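Local coordinates for protein endo-beta-1,4-glucanase (cellulase B) (Bacillus halodurans, PDB 4V2X) that hydrolyses beta-1,4-glucans as a family 5 glycoside hydrolase whose CBM46 module contributes to hydrolysis of xyloglucan and beta-1,3-1,4-glucans, at residues N478-P483 and S566-N571. Residues are numbered along the deposited sequence; the frame is centred on the assembly and turned at random.
Sequences NTYRTP and SGETVN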
loop_
_atom_site.group_PDB
_atom_site.type_symbol
_atom_site.label_atom_id
_atom_site.label_comp_id
_atom_site.label_asym_id
_atom_site.label_seq_id
_atom_site.Cartn_x
_atom_site.Cartn_y
_atom_site.Cartn_z
ATOM N N ASN A 478 -44.162 -8.512 -35.596
ATOM C CA ASN A 478 -43.502 -7.965 -36.779
ATOM C C ASN A 478 -43.655 -8.869 -37.983
ATOM O O ASN A 478 -43.381 -10.063 -37.897
ATOM C CB ASN A 478 -42.005 -7.790 -36.508
ATOM C CG ASN A 478 -41.726 -6.883 -35.325
ATOM O OD1 ASN A 478 -42.478 -5.951 -35.053
ATOM N ND2 ASN A 478 -40.640 -7.162 -34.602
ATOM N N THR A 479 -44.080 -8.301 -39.107
ATOM C CA THR A 479 -44.089 -9.037 -40.360
ATOM C C THR A 479 -42.830 -8.689 -41.137
ATOM O O THR A 479 -42.466 -7.518 -41.235
ATOM C CB THR A 479 -45.331 -8.697 -41.198
ATOM O OG1 THR A 479 -46.506 -9.058 -40.459
ATOM C CG2 THR A 479 -45.312 -9.447 -42.513
ATOM N N TYR A 480 -42.168 -9.709 -41.679
ATOM C CA TYR A 480 -40.927 -9.509 -42.419
ATOM C C TYR A 480 -40.874 -10.341 -43.701
ATOM O O TYR A 480 -41.591 -11.338 -43.854
ATOM C CB TYR A 480 -39.721 -9.850 -41.536
ATOM C CG TYR A 480 -39.487 -11.342 -41.354
ATOM C CD1 TYR A 480 -40.262 -12.084 -40.467
ATOM C CD2 TYR A 480 -38.513 -12.010 -42.084
ATOM C CE1 TYR A 480 -40.061 -13.443 -40.306
ATOM C CE2 TYR A 480 -38.304 -13.368 -41.924
ATOM C CZ TYR A 480 -39.081 -14.078 -41.027
ATOM O OH TYR A 480 -38.891 -15.435 -40.861
ATOM N N ARG A 481 -40.021 -9.892 -44.626
ATOM C CA ARG A 481 -39.563 -10.698 -45.757
ATOM C C ARG A 481 -38.044 -10.698 -45.729
ATOM O O ARG A 481 -37.427 -9.901 -45.025
ATOM C CB ARG A 481 -39.990 -10.109 -47.096
ATOM C CG ARG A 481 -41.301 -9.362 -47.092
ATOM C CD ARG A 481 -41.536 -8.716 -48.443
ATOM N NE ARG A 481 -41.522 -9.712 -49.514
ATOM C CZ ARG A 481 -40.795 -9.635 -50.628
ATOM N NH1 ARG A 481 -40.011 -8.591 -50.869
ATOM N NH2 ARG A 481 -40.871 -10.610 -51.523
ATOM N N THR A 482 -37.439 -11.565 -46.527
ATOM C CA THR A 482 -35.987 -11.585 -46.627
ATOM C C THR A 482 -35.500 -10.172 -46.969
ATOM O O THR A 482 -36.003 -9.557 -47.917
ATOM C CB THR A 482 -35.502 -12.605 -47.675
ATOM O OG1 THR A 482 -35.767 -13.929 -47.194
ATOM C CG2 THR A 482 -34.001 -12.466 -47.933
ATOM N N PRO A 483 -34.552 -9.643 -46.177
ATOM C CA PRO A 483 -33.997 -8.334 -46.505
ATOM C C PRO A 483 -33.092 -8.443 -47.718
ATOM O O PRO A 483 -32.515 -9.502 -47.962
ATOM C CB PRO A 483 -33.199 -7.942 -45.257
ATOM C CG PRO A 483 -33.167 -9.138 -44.371
ATOM C CD PRO A 483 -33.835 -10.282 -45.061
ATOM N N SER A 566 -34.924 -11.598 -36.961
ATOM C CA SER A 566 -35.848 -12.595 -37.490
ATOM C C SER A 566 -35.188 -13.946 -37.726
ATOM O O SER A 566 -35.881 -14.929 -37.965
ATOM C CB SER A 566 -36.408 -12.110 -38.823
ATOM O OG SER A 566 -35.354 -11.917 -39.748
ATOM N N GLY A 567 -33.855 -13.979 -37.706
ATOM C CA GLY A 567 -33.104 -15.169 -38.066
ATOM C C GLY A 567 -32.544 -15.100 -39.473
ATOM O O GLY A 567 -31.726 -15.942 -39.847
ATOM N N GLU A 568 -32.986 -14.113 -40.257
ATOM C CA GLU A 568 -32.492 -13.932 -41.613
ATOM C C GLU A 568 -31.022 -13.545 -41.573
ATOM O O GLU A 568 -30.592 -12.776 -40.711
ATOM C CB GLU A 568 -33.292 -12.855 -42.355
ATOM C CG GLU A 568 -34.713 -13.261 -42.725
ATOM C CD GLU A 568 -34.777 -14.291 -43.844
ATOM O OE1 GLU A 568 -34.019 -14.169 -44.823
ATOM O OE2 GLU A 568 -35.599 -15.223 -43.752
ATOM N N THR A 569 -30.264 -14.115 -42.502
ATOM C CA THR A 569 -28.840 -13.852 -42.649
ATOM C C THR A 569 -28.624 -13.471 -44.101
ATOM O O THR A 569 -29.124 -14.148 -44.993
ATOM C CB THR A 569 -28.031 -15.119 -42.310
ATOM O OG1 THR A 569 -28.235 -15.446 -40.930
ATOM C CG2 THR A 569 -26.550 -14.922 -42.581
ATOM N N VAL A 570 -27.905 -12.378 -44.344
ATOM C CA VAL A 570 -27.610 -11.953 -45.707
ATOM C C VAL A 570 -26.114 -11.715 -45.834
ATOM O O VAL A 570 -25.549 -10.965 -45.048
ATOM C CB VAL A 570 -28.365 -10.652 -46.071
ATOM C CG1 VAL A 570 -27.979 -10.172 -47.465
ATOM C CG2 VAL A 570 -29.867 -10.862 -45.975
ATOM N N ASN A 571 -25.490 -12.361 -46.817
ATOM C CA ASN A 571 -24.083 -12.113 -47.136
ATOM C C ASN A 571 -23.935 -11.000 -48.149
ATOM O O ASN A 571 -24.850 -10.723 -48.916
ATOM C CB ASN A 571 -23.415 -13.376 -47.671
ATOM C CG ASN A 571 -23.381 -14.494 -46.647
ATOM O OD1 ASN A 571 -23.751 -15.630 -46.943
ATOM N ND2 ASN A 571 -22.951 -14.180 -45.443
HETATM O O HOH W 1 -36.690 -16.683 -41.742
#
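From Tyr480 to Pro483 and from Ser566 to Val570 the two segments run in nearly the same direction, 15° apart, with CA of Thr482 and CA of Glu568 separated by 6.5 Å; most of the contact is made by side chains. Ser566 sets its CB over the centre of the Tyr480 ring, 3.8 Å from the centroid and 8° off the ring normal, a CH-pi contact. Its OG accepts from Glu568 N at 3.3 Å in an ST turn and is also hydrogen-bonded to Asn504 OD1. Glu568 bends at chi2 (-72°), which brings its carboxylate back toward Tyr480 and Thr482. Thr482 OG1 donates to Glu568 OE1 over 3.0 Å, from above the carboxylate plane, while a water links Glu568 OE2 to Tyr480 OH at the ring edge. The aliphatic part of Glu568 lies against CE2 of Tyr480 and, through CB, 3.8 Å from Pro483 CD. With an alanine here, Thr482 OG1 and the bridging water would probably lose their acceptor, and the edge of the Tyr480 ring its cover. Farther along, Val570 CG2 lies 3.6 Å from Pro483 O and reaches Pro483 CG at 4.1 Å, both residues also packing on Phe564. Tyr397 meets the Tyr480 ring at about a right angle. The arrangement is an interdomain junction: the end of strand 473-480 of the Ig-like module and its linker pack on the turn between antiparallel strands 556-564 and 569-577 of the CBM46 module.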